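Glutamate racemase (Campylobacter jejuni, PDB 3UHF) belongs to the Asp/Glu/hydantoin racemase family and folds as two parallel alpha/beta lobes, with D-glutamic acid bound in the model. Local coordinates at residues T70-C75 / L102-A107; E77-F82 / R106-F111; A123-L128 / L154-T159; K141-I144 / E148-K151. All blocks are in the same frame, centred on the assembly; numbering follows the deposited sequence. Where two conformers were deposited one is given.

Contact 1 (T70-C75 / L102-A107)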
loop_
_atom_site.group_PDB
_atom_site.type_symbol
_atom_site.label_atom_id
_atom_site.label_comp_id
_atom_site.label_asym_id
_atom_site.label_seq_id
_atom_site.Cartn_x
_atom_site.Cartn_y
_atom_site.Cartn_z
ATOM N N THR A 70 -3.147 12.424 -14.427
ATOM C CA THR A 70 -3.445 13.090 -13.165
ATOM C C THR A 70 -2.680 12.461 -11.995
ATOM O O THR A 70 -2.089 13.164 -11.170
ATOM C CB THR A 70 -4.970 13.044 -12.875
ATOM O OG1 THR A 70 -5.670 13.727 -13.919
ATOM C CG2 THR A 70 -5.294 13.705 -11.545
ATOM N N ILE A 71 -2.705 11.134 -11.927
ATOM C CA ILE A 71 -2.010 10.394 -10.879
ATOM C C ILE A 71 -0.516 10.713 -10.874
ATOM O O ILE A 71 0.071 10.994 -9.829
ATOM C CB ILE A 71 -2.229 8.878 -11.037
ATOM C CG1 ILE A 71 -3.696 8.524 -10.754
ATOM C CG2 ILE A 71 -1.301 8.087 -10.096
ATOM C CD1 ILE A 71 -4.130 7.167 -11.331
ATOM N N ILE A 72 0.093 10.688 -12.051
ATOM C CA ILE A 72 1.518 10.978 -12.151
ATOM C C ILE A 72 1.811 12.414 -11.719
ATOM O O ILE A 72 2.730 12.669 -10.940
ATOM C CB ILE A 72 2.038 10.714 -13.565
ATOM C CG1 ILE A 72 2.014 9.203 -13.846
ATOM C CG2 ILE A 72 3.451 11.279 -13.726
ATOM C CD1 ILE A 72 2.501 8.828 -15.239
ATOM N N LYS A 73 0.997 13.345 -12.200
ATOM C CA LYS A 73 1.164 14.747 -11.859
ATOM C C LYS A 73 1.104 14.938 -10.347
ATOM O O LYS A 73 1.974 15.579 -9.768
ATOM C CB LYS A 73 0.067 15.581 -12.536
ATOM C CG LYS A 73 0.073 17.052 -12.163
ATOM C CD LYS A 73 -1.226 17.721 -12.614
ATOM C CE LYS A 73 -1.246 19.205 -12.253
ATOM N NZ LYS A 73 -2.550 19.855 -12.591
ATOM N N PHE A 74 0.079 14.370 -9.711
ATOM C CA PHE A 74 -0.073 14.478 -8.262
ATOM C C PHE A 74 1.117 13.869 -7.489
ATOM O O PHE A 74 1.557 14.417 -6.479
ATOM C CB PHE A 74 -1.379 13.815 -7.807
ATOM C CG PHE A 74 -2.633 14.598 -8.174
ATOM C CD1 PHE A 74 -2.544 15.841 -8.789
ATOM C CD2 PHE A 74 -3.890 14.090 -7.894
ATOM C CE1 PHE A 74 -3.684 16.562 -9.121
ATOM C CE2 PHE A 74 -5.042 14.819 -8.223
ATOM C CZ PHE A 74 -4.933 16.049 -8.835
ATOM N N CYS A 75 1.613 12.727 -7.948
ATOM C CA CYS A 75 2.754 12.086 -7.287
ATOM C C CYS A 75 4.023 12.929 -7.372
ATOM O O CYS A 75 4.779 13.038 -6.400
ATOM C CB CYS A 75 3.013 10.695 -7.871
ATOM S SG CYS A 75 1.701 9.513 -7.478
ATOM N N LEU A 102 5.995 5.295 -10.631
ATOM C CA LEU A 102 7.365 4.951 -10.221
ATOM C C LEU A 102 8.470 5.412 -11.178
ATOM O O LEU A 102 9.496 5.923 -10.724
ATOM C CB LEU A 102 7.508 3.460 -9.918
ATOM C CG LEU A 102 6.693 2.973 -8.719
ATOM C CD1 LEU A 102 7.066 1.530 -8.390
ATOM C CD2 LEU A 102 6.893 3.878 -7.498
ATOM N N ASP A 103 8.272 5.227 -12.484
ATOM C CA ASP A 103 9.265 5.657 -13.475
ATOM C C ASP A 103 9.540 7.144 -13.358
ATOM O O ASP A 103 10.691 7.571 -13.333
ATOM C CB ASP A 103 8.815 5.344 -14.909
ATOM C CG ASP A 103 8.895 3.864 -15.242
ATOM O OD1 ASP A 103 9.494 3.101 -14.451
ATOM O OD2 ASP A 103 8.347 3.461 -16.291
ATOM N N ALA A 104 8.472 7.932 -13.285
ATOM C CA ALA A 104 8.602 9.381 -13.250
ATOM C C ALA A 104 9.251 9.826 -11.949
ATOM O O ALA A 104 10.092 10.730 -11.945
ATOM C CB ALA A 104 7.243 10.044 -13.427
ATOM N N LEU A 105 8.855 9.193 -10.848
ATOM C CA LEU A 105 9.413 9.523 -9.540
ATOM C C LEU A 105 10.906 9.240 -9.501
ATOM O O LEU A 105 11.697 10.050 -9.025
ATOM C CB LEU A 105 8.703 8.729 -8.437
ATOM C CG LEU A 105 7.276 9.190 -8.120
ATOM C CD1 LEU A 105 6.584 8.196 -7.206
ATOM C CD2 LEU A 105 7.297 10.574 -7.487
ATOM N N ARG A 106 11.287 8.078 -10.009
ATOM C CA ARG A 106 12.683 7.672 -9.974
ATOM C C ARG A 106 13.547 8.545 -10.880
ATOM O O ARG A 106 14.691 8.849 -10.555
ATOM C CB ARG A 106 12.799 6.200 -10.345
ATOM C CG ARG A 106 12.313 5.310 -9.232
ATOM C CD ARG A 106 12.034 3.908 -9.715
ATOM N NE ARG A 106 11.728 3.028 -8.596
ATOM C CZ ARG A 106 11.100 1.867 -8.717
ATOM N NH1 ARG A 106 10.700 1.454 -9.913
ATOM N NH2 ARG A 106 10.859 1.128 -7.641
ATOM N N ALA A 107 12.986 8.968 -12.008
ATOM C CA ALA A 107 13.720 9.828 -12.929
ATOM C C ALA A 107 14.075 11.163 -12.276
ATOM O O ALA A 107 15.064 11.794 -12.641
ATOM C CB ALA A 107 12.916 10.053 -14.202
#

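Contact 2 (E77-F82 / R106-F111)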
loop_
_atom_site.group_PDB
_atom_site.type_symbol
_atom_site.label_atom_id
_atom_site.label_comp_id
_atom_site.label_asym_id
_atom_site.label_seq_id
_atom_site.Cartn_x
_atom_site.Cartn_y
_atom_site.Cartn_z
ATOM N N GLU A 77 4.135 16.111 -7.543
ATOM C CA GLU A 77 3.963 17.192 -6.584
ATOM C C GLU A 77 4.308 16.717 -5.179
ATOM O O GLU A 77 4.884 17.460 -4.385
ATOM C CB GLU A 77 2.535 17.741 -6.623
ATOM C CG GLU A 77 2.144 18.347 -7.961
ATOM C CD GLU A 77 0.745 18.946 -7.930
ATOM O OE1 GLU A 77 0.092 18.849 -6.870
ATOM O OE2 GLU A 77 0.310 19.518 -8.954
ATOM N N ALA A 78 3.962 15.471 -4.881
ATOM C CA ALA A 78 4.268 14.895 -3.581
ATOM C C ALA A 78 5.781 14.790 -3.402
ATOM O O ALA A 78 6.321 15.096 -2.335
ATOM C CB ALA A 78 3.612 13.525 -3.436
ATOM N N LEU A 79 6.468 14.377 -4.458
ATOM C CA LEU A 79 7.925 14.322 -4.418
ATOM C C LEU A 79 8.492 15.705 -4.070
ATOM O O LEU A 79 9.375 15.821 -3.219
ATOM C CB LEU A 79 8.480 13.815 -5.752
ATOM C CG LEU A 79 9.997 13.642 -5.832
ATOM C CD1 LEU A 79 10.484 12.728 -4.720
ATOM C CD2 LEU A 79 10.400 13.107 -7.193
ATOM N N ASP A 80 7.964 16.747 -4.706
ATOM C CA ASP A 80 8.365 18.116 -4.390
ATOM C C ASP A 80 8.178 18.429 -2.907
ATOM O O ASP A 80 9.053 19.014 -2.283
ATOM C CB ASP A 80 7.567 19.126 -5.213
ATOM C CG ASP A 80 7.962 19.143 -6.669
ATOM O OD1 ASP A 80 9.024 18.593 -7.014
ATOM O OD2 ASP A 80 7.200 19.725 -7.469
ATOM N N PHE A 81 7.036 18.031 -2.351
ATOM C CA PHE A 81 6.752 18.258 -0.937
ATOM C C PHE A 81 7.809 17.638 -0.037
ATOM O O PHE A 81 8.214 18.232 0.961
ATOM C CB PHE A 81 5.380 17.696 -0.547
ATOM C CG PHE A 81 5.104 17.764 0.927
ATOM C CD1 PHE A 81 4.649 18.943 1.504
ATOM C CD2 PHE A 81 5.314 16.661 1.742
ATOM C CE1 PHE A 81 4.404 19.018 2.866
ATOM C CE2 PHE A 81 5.074 16.728 3.104
ATOM C CZ PHE A 81 4.619 17.908 3.667
ATOM N N PHE A 82 8.250 16.437 -0.398
ATOM C CA PHE A 82 9.181 15.679 0.423
ATOM C C PHE A 82 10.601 16.226 0.388
ATOM O O PHE A 82 11.398 15.970 1.294
ATOM C CB PHE A 82 9.193 14.215 -0.016
ATOM C CG PHE A 82 8.184 13.370 0.691
ATOM C CD1 PHE A 82 7.039 12.949 0.042
ATOM C CD2 PHE A 82 8.369 13.013 2.015
ATOM C CE1 PHE A 82 6.104 12.177 0.695
ATOM C CE2 PHE A 82 7.432 12.236 2.668
ATOM C CZ PHE A 82 6.302 11.825 2.008
ATOM N N ARG A 106 11.287 8.078 -10.009
ATOM C CA ARG A 106 12.683 7.672 -9.974
ATOM C C ARG A 106 13.547 8.545 -10.880
ATOM O O ARG A 106 14.691 8.849 -10.555
ATOM C CB ARG A 106 12.799 6.200 -10.345
ATOM C CG ARG A 106 12.313 5.310 -9.232
ATOM C CD ARG A 106 12.034 3.908 -9.715
ATOM N NE ARG A 106 11.728 3.028 -8.596
ATOM C CZ ARG A 106 11.100 1.867 -8.717
ATOM N NH1 ARG A 106 10.700 1.454 -9.913
ATOM N NH2 ARG A 106 10.859 1.128 -7.641
ATOM N N ALA A 107 12.986 8.968 -12.008
ATOM C CA ALA A 107 13.720 9.828 -12.929
ATOM C C ALA A 107 14.075 11.163 -12.276
ATOM O O ALA A 107 15.064 11.794 -12.641
ATOM C CB ALA A 107 12.916 10.053 -14.202
ATOM N N LYS A 108 13.279 11.579 -11.296
ATOM C CA LYS A 108 13.466 12.884 -10.667
ATOM C C LYS A 108 14.227 12.792 -9.347
ATOM O O LYS A 108 15.091 13.621 -9.059
ATOM C CB LYS A 108 12.110 13.550 -10.433
ATOM C CG LYS A 108 12.188 14.945 -9.838
ATOM C CD LYS A 108 12.849 15.915 -10.799
ATOM C CE LYS A 108 12.642 17.362 -10.363
ATOM N NZ LYS A 108 13.415 17.713 -9.136
ATOM N N ALA A 109 13.899 11.778 -8.551
ATOM C CA ALA A 109 14.458 11.623 -7.207
ATOM C C ALA A 109 15.915 11.155 -7.211
ATOM O O ALA A 109 16.336 10.415 -8.098
ATOM C CB ALA A 109 13.598 10.653 -6.388
ATOM N N HIS A 110 16.679 11.579 -6.209
ATOM C CA HIS A 110 18.060 11.125 -6.079
ATOM C C HIS A 110 18.250 10.237 -4.859
ATOM O O HIS A 110 19.351 10.097 -4.339
ATOM C CB HIS A 110 19.027 12.311 -6.084
ATOM C CG HIS A 110 18.958 13.116 -7.341
ATOM N ND1 HIS A 110 18.537 14.428 -7.365
ATOM C CD2 HIS A 110 19.215 12.778 -8.626
ATOM C CE1 HIS A 110 18.558 14.869 -8.610
ATOM N NE2 HIS A 110 18.957 13.886 -9.395
ATOM N N PHE A 111 17.155 9.629 -4.415
ATOM C CA PHE A 111 17.193 8.596 -3.387
ATOM C C PHE A 111 16.284 7.460 -3.849
ATOM O O PHE A 111 15.476 7.658 -4.752
ATOM C CB PHE A 111 16.742 9.157 -2.036
ATOM C CG PHE A 111 15.557 10.062 -2.129
ATOM C CD1 PHE A 111 14.279 9.542 -2.291
ATOM C CD2 PHE A 111 15.718 11.437 -2.055
ATOM C CE1 PHE A 111 13.182 10.380 -2.386
ATOM C CE2 PHE A 111 14.626 12.279 -2.146
ATOM C CZ PHE A 111 13.355 11.748 -2.306
#

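Contact 3 (A123-L128 / L154-T159)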
loop_
_atom_site.group_PDB
_atom_site.type_symbol
_atom_site.label_atom_id
_atom_site.label_comp_id
_atom_site.label_asym_id
_atom_site.label_seq_id
_atom_site.Cartn_x
_atom_site.Cartn_y
_atom_site.Cartn_z
ATOM N N ALA A 123 5.719 -11.471 -2.437
ATOM C CA ALA A 123 5.109 -12.117 -1.274
ATOM C C ALA A 123 4.138 -13.227 -1.680
ATOM O O ALA A 123 4.048 -14.274 -1.014
ATOM C CB ALA A 123 4.400 -11.078 -0.400
ATOM N N THR A 124 3.427 -13.009 -2.784
ATOM C CA THR A 124 2.478 -13.993 -3.298
ATOM C C THR A 124 3.199 -15.250 -3.787
ATOM O O THR A 124 2.782 -16.373 -3.495
ATOM C CB THR A 124 1.622 -13.405 -4.449
ATOM O OG1 THR A 124 0.975 -12.209 -4.001
ATOM C CG2 THR A 124 0.558 -14.399 -4.922
ATOM N N ILE A 125 4.290 -15.058 -4.525
ATOM C CA ILE A 125 5.106 -16.184 -4.977
ATOM C C ILE A 125 5.694 -16.974 -3.797
ATOM O O ILE A 125 5.688 -18.207 -3.798
ATOM C CB ILE A 125 6.217 -15.707 -5.933
ATOM C CG1 ILE A 125 5.581 -15.180 -7.230
ATOM C CG2 ILE A 125 7.207 -16.837 -6.214
ATOM C CD1 ILE A 125 6.570 -14.532 -8.182
ATOM N N LYS A 126 6.177 -16.277 -2.775
ATOM C CA LYS A 126 6.676 -16.970 -1.589
ATOM C C LYS A 126 5.576 -17.771 -0.887
ATOM O O LYS A 126 5.823 -18.869 -0.389
ATOM C CB LYS A 126 7.270 -15.990 -0.591
ATOM C CG LYS A 126 8.618 -15.390 -0.977
ATOM C CD LYS A 126 9.107 -14.533 0.191
ATOM C CE LYS A 126 10.345 -13.726 -0.150
ATOM N NZ LYS A 126 10.521 -12.634 0.849
ATOM N N ALA A 127 4.369 -17.211 -0.845
ATOM C CA ALA A 127 3.261 -17.845 -0.145
ATOM C C ALA A 127 2.743 -19.074 -0.895
ATOM O O ALA A 127 2.375 -20.072 -0.280
ATOM C CB ALA A 127 2.125 -16.842 0.071
ATOM N N LEU A 128 2.708 -18.992 -2.224
ATOM C CA LEU A 128 2.165 -20.070 -3.050
ATOM C C LEU A 128 3.217 -21.061 -3.542
ATOM O O LEU A 128 2.988 -22.277 -3.510
ATOM C CB LEU A 128 1.434 -19.493 -4.266
ATOM C CG LEU A 128 0.196 -18.639 -3.997
ATOM C CD1 LEU A 128 -0.388 -18.188 -5.330
ATOM C CD2 LEU A 128 -0.816 -19.443 -3.198
ATOM N N LEU A 154 2.191 -12.873 -14.690
ATOM C CA LEU A 154 2.346 -13.612 -15.945
ATOM C C LEU A 154 3.810 -13.845 -16.306
ATOM O O LEU A 154 4.172 -14.910 -16.815
ATOM C CB LEU A 154 1.637 -12.883 -17.096
ATOM C CG LEU A 154 0.105 -12.871 -17.038
ATOM C CD1 LEU A 154 -0.469 -12.059 -18.199
ATOM C CD2 LEU A 154 -0.460 -14.283 -17.035
ATOM N N SER A 155 4.662 -12.862 -16.036
ATOM C CA SER A 155 6.076 -12.990 -16.382
ATOM C C SER A 155 6.750 -14.043 -15.510
ATOM O O SER A 155 7.835 -14.523 -15.834
ATOM C CB SER A 155 6.806 -11.655 -16.240
ATOM O OG SER A 155 7.026 -11.343 -14.877
ATOM N N GLN A 156 6.099 -14.408 -14.412
ATOM C CA GLN A 156 6.623 -15.450 -13.526
ATOM C C GLN A 156 5.898 -16.779 -13.731
ATOM O O GLN A 156 6.126 -17.747 -13.004
ATOM C CB GLN A 156 6.549 -15.000 -12.060
ATOM C CG GLN A 156 7.577 -13.925 -11.710
ATOM C CD GLN A 156 9.011 -14.422 -11.825
ATOM O OE1 GLN A 156 9.341 -15.534 -11.391
ATOM N NE2 GLN A 156 9.876 -13.596 -12.402
ATOM N N GLY A 157 5.018 -16.814 -14.725
ATOM C CA GLY A 157 4.349 -18.044 -15.107
ATOM C C GLY A 157 3.064 -18.297 -14.346
ATOM O O GLY A 157 2.429 -19.335 -14.530
ATOM N N TYR A 158 2.681 -17.355 -13.487
ATOM C CA TYR A 158 1.441 -17.469 -12.727
ATOM C C TYR A 158 0.287 -16.985 -13.592
ATOM O O TYR A 158 -0.026 -15.795 -13.605
ATOM C CB TYR A 158 1.513 -16.648 -11.439
ATOM C CG TYR A 158 2.300 -17.336 -10.354
ATOM C CD1 TYR A 158 3.681 -17.454 -10.444
ATOM C CD2 TYR A 158 1.661 -17.896 -9.252
ATOM C CE1 TYR A 158 4.408 -18.104 -9.468
ATOM C CE2 TYR A 158 2.384 -18.541 -8.267
ATOM C CZ TYR A 158 3.754 -18.645 -8.383
ATOM O OH TYR A 158 4.487 -19.290 -7.416
ATOM N N THR A 159 -0.343 -17.909 -14.310
ATOM C CA THR A 159 -1.357 -17.544 -15.296
ATOM C C THR A 159 -2.779 -17.780 -14.797
ATOM O O THR A 159 -3.746 -17.330 -15.414
ATOM C CB THR A 159 -1.159 -18.324 -16.607
ATOM O OG1 THR A 159 -1.286 -19.728 -16.349
ATOM C CG2 THR A 159 0.218 -18.051 -17.185
#

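Contact 4 (K141-I144 / E148-K151)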
loop_
_atom_site.group_PDB
_atom_site.type_symbol
_atom_site.label_atom_id
_atom_site.label_comp_id
_atom_site.label_asym_id
_atom_site.label_seq_id
_atom_site.Cartn_x
_atom_site.Cartn_y
_atom_site.Cartn_z
ATOM N N LYS A 141 -9.917 0.600 -9.642
ATOM C CA LYS A 141 -10.023 0.510 -11.099
ATOM C C LYS A 141 -8.718 0.884 -11.794
ATOM O O LYS A 141 -8.299 0.223 -12.742
ATOM C CB LYS A 141 -11.149 1.413 -11.620
ATOM C CG LYS A 141 -12.541 0.842 -11.411
ATOM C CD LYS A 141 -13.598 1.628 -12.190
ATOM C CE LYS A 141 -14.988 1.024 -11.998
ATOM N NZ LYS A 141 -16.061 1.807 -12.692
ATOM N N ALA A 142 -8.083 1.960 -11.338
ATOM C CA ALA A 142 -6.856 2.415 -11.991
ATOM C C ALA A 142 -5.736 1.370 -11.853
ATOM O O ALA A 142 -4.999 1.104 -12.804
ATOM C CB ALA A 142 -6.416 3.758 -11.438
ATOM N N THR A 143 -5.622 0.773 -10.676
ATOM C CA THR A 143 -4.589 -0.244 -10.459
ATOM C C THR A 143 -4.806 -1.451 -11.370
ATOM O O THR A 143 -3.863 -1.925 -12.020
ATOM C CB THR A 143 -4.515 -0.667 -8.984
ATOM O OG1 THR A 143 -4.134 0.463 -8.194
ATOM C CG2 THR A 143 -3.470 -1.818 -8.771
ATOM N N ILE A 144 -6.044 -1.933 -11.440
ATOM C CA ILE A 144 -6.343 -3.088 -12.282
ATOM C C ILE A 144 -6.080 -2.764 -13.746
ATOM O O ILE A 144 -5.504 -3.565 -14.483
ATOM C CB ILE A 144 -7.795 -3.547 -12.125
ATOM C CG1 ILE A 144 -8.054 -4.009 -10.689
ATOM C CG2 ILE A 144 -8.127 -4.661 -13.138
ATOM C CD1 ILE A 144 -7.110 -5.155 -10.206
ATOM N N GLU A 148 -0.367 -3.875 -14.099
ATOM C CA GLU A 148 0.958 -4.094 -13.512
ATOM C C GLU A 148 1.055 -5.411 -12.736
ATOM O O GLU A 148 2.038 -6.155 -12.888
ATOM C CB GLU A 148 1.380 -2.896 -12.651
ATOM C CG GLU A 148 1.722 -1.655 -13.479
ATOM C CD GLU A 148 3.037 -1.801 -14.236
ATOM O OE1 GLU A 148 3.171 -1.208 -15.328
ATOM O OE2 GLU A 148 3.939 -2.508 -13.736
ATOM N N TYR A 149 0.052 -5.718 -11.917
ATOM C CA TYR A 149 0.079 -6.988 -11.188
ATOM C C TYR A 149 -0.004 -8.146 -12.161
ATOM O O TYR A 149 0.729 -9.129 -12.022
ATOM C CB TYR A 149 -1.077 -7.100 -10.189
ATOM C CG TYR A 149 -0.833 -6.387 -8.882
ATOM C CD1 TYR A 149 -1.279 -5.083 -8.695
ATOM C CD2 TYR A 149 -0.165 -7.014 -7.838
ATOM C CE1 TYR A 149 -1.067 -4.414 -7.508
ATOM C CE2 TYR A 149 0.048 -6.354 -6.631
ATOM C CZ TYR A 149 -0.412 -5.051 -6.479
ATOM O OH TYR A 149 -0.207 -4.372 -5.309
ATOM N N GLN A 150 -0.908 -8.027 -13.133
ATOM C CA GLN A 150 -1.118 -9.088 -14.116
ATOM C C GLN A 150 0.170 -9.391 -14.879
ATOM O O GLN A 150 0.553 -10.554 -15.031
ATOM C CB GLN A 150 -2.225 -8.724 -15.113
ATOM C CG GLN A 150 -3.621 -8.544 -14.515
ATOM C CD GLN A 150 -3.902 -7.097 -14.140
ATOM O OE1 GLN A 150 -3.103 -6.470 -13.455
ATOM N NE2 GLN A 150 -5.025 -6.554 -14.612
ATOM N N LYS A 151 0.836 -8.341 -15.352
ATOM C CA LYS A 151 2.058 -8.508 -16.136
ATOM C C LYS A 151 3.187 -9.133 -15.327
ATOM O O LYS A 151 3.935 -9.975 -15.838
ATOM C CB LYS A 151 2.519 -7.171 -16.726
ATOM C CG LYS A 151 1.687 -6.679 -17.917
ATOM C CD LYS A 151 2.074 -5.242 -18.284
ATOM C CE LYS A 151 1.761 -4.911 -19.740
ATOM N NZ LYS A 151 0.319 -4.641 -19.984
HETATM O O HOH W 1 -2.698 -4.483 -11.758
#

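Contact 1 (T70-C75 / L102-A107)
C75 meets L105 from a helical turn closed by two backbone bonds, F74 N to T70 O at 2.9 Å and C75 N to I71 O at 3.0 Å. The contact joins helix 68-82, the connection of a beta-alpha-beta crossover between strands 51-56 and 89-92, to helix 102-108, which follows on the way to strand 113-114. No hydrogen bond crosses between 70-75 and 102-107; the segments touch through a methyl-on-backbone contact and one methyl-methyl contact. In the first, the CD2 branch of L105 rests on the backbone of C75, 3.7 Å from C75 O, with C75 CB a little farther off. The CB of L105 points along the interface rather than across it, and it is the CD2 methyl that reaches over. One turn earlier, I72 CG2 touches A104 CB at 4.0 Å; because this methyl lies anti to the backbone N while CG1 takes chi1 -69°, the short branch makes the contact and the longer one runs elsewhere. Both helices also pack inward: L105 lies on I92 of strand 89-92, and C75 on A97 of helix 95-100, with the C75 side chain about 9 Å from D-glutamic acid. At the far side of helix 102-108, R106 NH2 bonds V113 O, and its guanidinium has L102 CB 3.7 Å above one face, offset toward the rim.

Contact 2 (E77-F82 / R106-F111)
L79 is the knot of this contact, its forked end reaching from the last turns of helix 68-82 to the end of helix 102-108 and the turn that leads into strand 113-114. This is layer packing in the parallel alpha/beta fold: two neighbouring helical connections meet above the sheet that they serve. With CG anti to the backbone N (chi1 -177°), L79 points its fork out of the helix and divides its two methyls among three partners. CD2 sits against the aliphatic base of K108, 3.7 Å from K108 CG and equally near K108 CB. CD1 goes the other way, to the ring of F111, where it meets CZ at 3.9 Å. A109 CB sits against the fork, 4.1 Å from both L79 CD1 and L79 CD2, and CD2 also comes close to the backbone N of A109. K108 gives only the first carbons of its chain to the leucine; farther out the chain bends twice, leaving K108 NZ 5.0 Å from D80 OD1, a separation at which opposite charges may still attract weakly without a salt bridge. F111 and L79 lie alongside each other, running in opposite senses, and the phenyl ring continues inward onto I87 and onto L90 of strand 89-92. F82, one turn on from L79, packs on the same two residues, joining helix and sheet. The ring of F111 is backed within its own turn: A109 CB stands 4.0 Å above one face, offset toward the rim.

Contact 3 (A123-L128 / L154-T159)
I125 and Y158 form the heart of this contact, which ties helix 117-128 to the turn between helix 148-155 and strand 161-165 in the second parallel alpha/beta lobe. I125 uses all three of its outer carbons. With chi1 at -66°, CG1 falls beside the backbone N and meets the tyrosine ring obliquely, 3.9 Å from Y158 CE1. CG2 takes the place anti to N and comes 3.9 Å from Y158 OH. The extended chi2 then carries CD1 past the ring to Q156, where it approaches CG to 3.7 Å, the two side chains crossing at about a right angle. Q156 is bent at chi2 (-64°), so that its CB and CG, rather than its amide, face I125 CD1. L128, one turn later, comes to the other ortho-hydroxyl carbon of the ring, its CD1 lying 4.1 Å from Y158 CE2, again at a slant. The tyrosine is brought here by a Schellman motif ending helix 148-155: G157, at phi 89°, turns the chain, and G157 N bonds L154 O at 3.0 Å. I135 of strand 135-139 packs on both L128 and Y158, tying the contact to the sheet. No hydrogen bond crosses between the segments; apart from the phenol oxygen, which makes a weak hydrogen bond with D130 N, the touching atoms are carbons, so shape and carbon contact probably supply most of the adhesion here.

Contact 4 (K141-I144 / E148-K151)
The ring of Y149 is met at its edge, near its plane, by T143 CG2, which stands 3.8 Å from CE1; a water also lies in the ring plane at the edge. The other flat group, the Q150 amide, is held at both ends. Its NE2 donates to I144 O over 3.0 Å, nearly straight at 165°, with the acceptor close to the amide plane and the C=O...N angle bent to 138°. Its OE1 accepts from the water at 2.6 Å. That water also donates to T143 O at 2.8 Å and accepts from Y149 N at 3.0 Å, so with one bond to T143 and two to Y149 and Q150 it bridges the two helices. A bend at chi2 (92°) folds the glutamine back to reach I144, whose CG2 lies 3.9 Å from Q150 NE2. The polar ends of the first pair look elsewhere: Y149 OH bonds N95 ND2, and T143 OG1 bonds the hydroxyls of T140 and T96. N95, T96 and T140 all line the D-glutamic acid pocket, and the T143 side chain is about 4 Å from that ligand, consistent with this corner between two consecutive helices backing those pocket residues.

In the fold
Contacts 1 and 2 come first along the chain and join the same two helices, 68-82 and 102-108, beside the five-stranded parallel sheet; their centres are 8 Å apart and they share R106 and A107. Contacts 3 and 4 belong to the four-stranded lobe and both use helix 148-155, with centres 15 Å apart; contact 3 opens first, contact 4 follows, and contact 3 closes last. Across the lobes contacts 1 and 4 touch, I71 CD1 to A142 CB at 4.1 Å; the side chains of C75 and T143 lie about 9 Å and 4 Å from D-glutamic acid. Contacts 2 and 3, centres 30 Å apart and not touching, lie one in each lobe, farther from the centre of the chain.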